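Local coordinates for uncharacterized protein MJ1062 (Methanocaldococcus jannaschii, PDB 3EO4) that is of unknown function, though this C-terminal domain has a GNAT-type fold and may transfer an acyl group, while the whole protein may also have hexosyltransferase activity, at residues A29-P34 with E45-E50. Numbering follows the deposited sequence.
Sequences AWRSNP and EPLKWE
Ser32, just past the end of helix 24-31, meets the backbone of Leu47 through its hydroxyl. The amide N of Leu47 donates to Ser32 OG over 3.2 Å, with an N-H...O angle of 157°, a fairly straight bond. A water donates to Ser32 OG at 2.9 Å and to Leu47 O at 2.8 Å, so OG takes the Leu47 N-H directly and reaches Leu47 O through the water. Serine suits this place because its short hydroxyl both donates and accepts: OG gives its proton to Met28 O, one turn back in the helix, and accepts the other two bonds. Its rotation, OG anti to the carbonyl carbon (chi1 -57°), turns the hydroxyl back along the helix end toward Met28 O.

Carbon contacts flank this polar centre. Ser32 CB rests 3.8 Å from Pro46 CB, in the proline ring; the CA atoms of Ser32 and Pro46 are 4.0 Å apart, consistent with two small residues. Branched Leu47 offers CD2 to the aliphatic base of Arg31, 3.6 Å from CB, and to the guanidinium edge, in its plane, 3.8 Å from Arg31 NH2; it also touches Met28. The arginine chain bends at chi3 (97°), letting base and end meet one methyl, and its length carries NH1 to a salt bridge with a bound MES outside the two segments, probably from the crystallisation liquor.

Further out, Gln43 NE2 bonds to both Arg31 O and Glu45 O. Ser32 O accepts from Asn33 ND2 of the second subunit, placing the junction at the dimer interface. It lies in the helical segment between strands 13-18 and 63-71, where the GNAT fold places its first helices. Three bonds gripping Ser32 OG imply a directional anchor for the loop entering helix 49-58, with van der Waals packing on Pro46 and Leu47 beside it.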
ATOM      1  N   ALA A  29      -1.138  -2.496  -3.144  1.00 16.35           N
ATOM      2  CA  ALA A  29      -1.711  -1.623  -2.123  1.00 16.85           C
ATOM      3  C   ALA A  29      -1.807  -0.150  -2.567  1.00 17.00           C
ATOM      4  O   ALA A  29      -2.804   0.538  -2.296  1.00 16.63           O
ATOM      5  CB  ALA A  29      -0.955  -1.747  -0.819  1.00 16.48           C
ATOM      6  N   TRP A  30      -0.790   0.312  -3.274  1.00 16.35           N
ATOM      7  CA  TRP A  30      -0.847   1.627  -3.889  1.00 15.89           C
ATOM      8  C   TRP A  30      -1.941   1.730  -4.967  1.00 16.00           C
ATOM      9  O   TRP A  30      -2.705   2.681  -4.985  1.00 15.70           O
ATOM     10  CB  TRP A  30       0.490   1.948  -4.515  1.00 14.79           C
ATOM     11  CG  TRP A  30       1.585   2.199  -3.534  1.00 14.10           C
ATOM     12  CD1 TRP A  30       1.478   2.741  -2.262  1.00 11.24           C
ATOM     13  CD2 TRP A  30       2.975   1.953  -3.760  1.00 10.02           C
ATOM     14  NE1 TRP A  30       2.740   2.844  -1.690  1.00 12.25           N
ATOM     15  CE2 TRP A  30       3.671   2.366  -2.592  1.00 10.88           C
ATOM     16  CE3 TRP A  30       3.702   1.439  -4.848  1.00  9.11           C
ATOM     17  CZ2 TRP A  30       5.070   2.269  -2.481  1.00  7.63           C
ATOM     18  CZ3 TRP A  30       5.083   1.328  -4.732  1.00 11.58           C
ATOM     19  CH2 TRP A  30       5.758   1.763  -3.548  1.00  7.50           C
ATOM     20  N   ARG A  31      -2.013   0.760  -5.862  1.00 15.52           N
ATOM     21  CA  ARG A  31      -3.007   0.803  -6.948  1.00 16.51           C
ATOM     22  C   ARG A  31      -4.452   0.573  -6.525  1.00 15.86           C
ATOM     23  O   ARG A  31      -5.373   0.731  -7.348  1.00 16.56           O
ATOM     24  CB  ARG A  31      -2.641  -0.223  -8.039  1.00 16.56           C
ATOM     25  CG  ARG A  31      -1.269   0.046  -8.645  1.00 19.32           C
ATOM     26  CD  ARG A  31      -1.065  -0.776  -9.917  1.00 26.84           C
ATOM     27  NE  ARG A  31      -1.364   0.015 -11.118  1.00 32.51           N
ATOM     28  CZ  ARG A  31      -2.545   0.075 -11.725  1.00 33.93           C
ATOM     29  NH1 ARG A  31      -2.677   0.844 -12.803  1.00 34.41           N
ATOM     30  NH2 ARG A  31      -3.591  -0.625 -11.266  1.00 34.10           N
ATOM     31  N   SER A  32      -4.645   0.114  -5.292  1.00 14.81           N
ATOM     32  CA  SER A  32      -5.971  -0.168  -4.760  1.00 14.80           C
ATOM     33  C   SER A  32      -6.439   0.999  -3.921  1.00 14.46           C
ATOM     34  O   SER A  32      -7.486   0.945  -3.322  1.00 15.47           O
ATOM     35  CB  SER A  32      -5.984  -1.466  -3.947  1.00 15.33           C
ATOM     36  OG  SER A  32      -5.522  -2.568  -4.734  1.00 16.17           O
ATOM     37  N   ASN A  33      -5.653   2.067  -3.883  1.00 14.38           N
ATOM     38  CA  ASN A  33      -6.060   3.257  -3.182  1.00 14.27           C
ATOM     39  C   ASN A  33      -6.877   4.164  -4.115  1.00 14.64           C
ATOM     40  O   ASN A  33      -6.345   4.636  -5.115  1.00 14.21           O
ATOM     41  CB  ASN A  33      -4.818   3.970  -2.646  1.00 14.23           C
ATOM     42  CG  ASN A  33      -5.152   4.989  -1.593  1.00 14.31           C
ATOM     43  OD1 ASN A  33      -6.101   5.733  -1.722  1.00 12.66           O
ATOM     44  ND2 ASN A  33      -4.344   5.047  -0.551  1.00 15.38           N
ATOM     45  N   PRO A  34      -8.180   4.385  -3.801  1.00 15.24           N
ATOM     46  CA  PRO A  34      -9.095   5.221  -4.580  1.00 15.89           C
ATOM     47  C   PRO A  34      -8.573   6.620  -4.859  1.00 16.69           C
ATOM     48  O   PRO A  34      -8.996   7.237  -5.842  1.00 16.57           O
ATOM     49  CB  PRO A  34     -10.341   5.321  -3.682  1.00 16.12           C
ATOM     50  CG  PRO A  34     -10.266   4.143  -2.808  1.00 15.83           C
ATOM     51  CD  PRO A  34      -8.830   3.869  -2.580  1.00 15.04           C
ATOM     52  N   GLU A  45     -12.615   0.312  -8.483  1.00 18.55           N
ATOM     53  CA  GLU A  45     -12.572  -0.633  -7.357  1.00 19.18           C
ATOM     54  C   GLU A  45     -11.132  -0.975  -7.020  1.00 18.61           C
ATOM     55  O   GLU A  45     -10.261  -0.852  -7.874  1.00 18.02           O
ATOM     56  CB  GLU A  45     -13.311  -1.943  -7.689  1.00 19.69           C
ATOM     57  CG  GLU A  45     -14.840  -1.855  -7.902  1.00 23.41           C
ATOM     58  CD  GLU A  45     -15.629  -1.358  -6.677  1.00 29.18           C
ATOM     59  OE1 GLU A  45     -15.051  -1.297  -5.563  1.00 34.35           O
ATOM     60  OE2 GLU A  45     -16.830  -1.034  -6.827  1.00 29.88           O
ATOM     61  N   PRO A  46     -10.869  -1.405  -5.766  1.00 18.88           N
ATOM     62  CA  PRO A  46      -9.537  -1.929  -5.465  1.00 18.93           C
ATOM     63  C   PRO A  46      -9.252  -3.160  -6.328  1.00 19.16           C
ATOM     64  O   PRO A  46     -10.179  -3.780  -6.850  1.00 18.74           O
ATOM     65  CB  PRO A  46      -9.651  -2.341  -3.991  1.00 18.20           C
ATOM     66  CG  PRO A  46     -10.762  -1.560  -3.470  1.00 18.46           C
ATOM     67  CD  PRO A  46     -11.746  -1.461  -4.583  1.00 18.53           C
ATOM     68  N   LEU A  47      -7.981  -3.511  -6.469  1.00 20.03           N
ATOM     69  CA  LEU A  47      -7.583  -4.682  -7.268  1.00 19.89           C
ATOM     70  C   LEU A  47      -7.826  -5.990  -6.547  1.00 19.64           C
ATOM     71  O   LEU A  47      -7.925  -6.014  -5.330  1.00 20.87           O
ATOM     72  CB  LEU A  47      -6.101  -4.572  -7.591  1.00 20.47           C
ATOM     73  CG  LEU A  47      -5.611  -3.937  -8.893  1.00 22.08           C
ATOM     74  CD1 LEU A  47      -6.549  -2.880  -9.483  1.00 21.95           C
ATOM     75  CD2 LEU A  47      -4.202  -3.419  -8.704  1.00 19.81           C
ATOM     76  N   LYS A  48      -7.924  -7.088  -7.284  1.00 18.59           N
ATOM     77  CA  LYS A  48      -7.920  -8.408  -6.659  1.00 17.34           C
ATOM     78  C   LYS A  48      -6.553  -9.038  -6.921  1.00 16.14           C
ATOM     79  O   LYS A  48      -5.975  -8.840  -7.988  1.00 16.04           O
ATOM     80  CB  LYS A  48      -9.056  -9.275  -7.213  1.00 16.89           C
ATOM     81  CG  LYS A  48     -10.397  -8.572  -7.121  1.00 18.42           C
ATOM     82  CD  LYS A  48     -11.565  -9.459  -7.536  1.00 21.14           C
ATOM     83  CE  LYS A  48     -12.768  -8.597  -7.810  1.00 21.96           C
ATOM     84  NZ  LYS A  48     -13.951  -9.422  -8.149  1.00 24.06           N
ATOM     85  N   TRP A  49      -6.026  -9.773  -5.946  1.00 15.25           N
ATOM     86  CA  TRP A  49      -4.746 -10.457  -6.116  1.00 13.97           C
ATOM     87  C   TRP A  49      -4.694 -11.260  -7.437  1.00 14.39           C
ATOM     88  O   TRP A  49      -3.735 -11.125  -8.200  1.00 14.53           O
ATOM     89  CB  TRP A  49      -4.444 -11.356  -4.920  1.00 12.89           C
ATOM     90  CG  TRP A  49      -3.160 -12.132  -5.068  1.00 12.29           C
ATOM     91  CD1 TRP A  49      -3.030 -13.469  -5.305  1.00 11.81           C
ATOM     92  CD2 TRP A  49      -1.822 -11.608  -4.966  1.00 11.46           C
ATOM     93  NE1 TRP A  49      -1.697 -13.810  -5.376  1.00 10.96           N
ATOM     94  CE2 TRP A  49      -0.937 -12.683  -5.181  1.00 11.64           C
ATOM     95  CE3 TRP A  49      -1.292 -10.323  -4.737  1.00 12.52           C
ATOM     96  CZ2 TRP A  49       0.456 -12.528  -5.147  1.00 10.75           C
ATOM     97  CZ3 TRP A  49       0.106 -10.162  -4.721  1.00 11.24           C
ATOM     98  CH2 TRP A  49       0.955 -11.264  -4.916  1.00 11.01           C
ATOM     99  N   GLU A  50      -5.720 -12.055  -7.725  1.00 14.24           N
ATOM    100  CA  GLU A  50      -5.695 -12.869  -8.947  1.00 15.78           C
ATOM    101  C   GLU A  50      -5.458 -12.021 -10.203  1.00 16.25           C
ATOM    102  O   GLU A  50      -4.640 -12.386 -11.033  1.00 15.77           O
ATOM    103  CB  GLU A  50      -6.941 -13.770  -9.058  1.00 16.30           C
ATOM    104  CG  GLU A  50      -8.188 -13.025  -9.481  1.00 19.58           C
ATOM    105  CD  GLU A  50      -9.361 -13.292  -8.576  1.00 23.12           C
ATOM    106  OE1 GLU A  50     -10.204 -14.144  -8.966  1.00 24.04           O
ATOM    107  OE2 GLU A  50      -9.434 -12.654  -7.478  1.00 23.26           O
TER
HETATM  108  O   HOH W   1      -6.643  -4.739  -3.128  1.00 25.40           O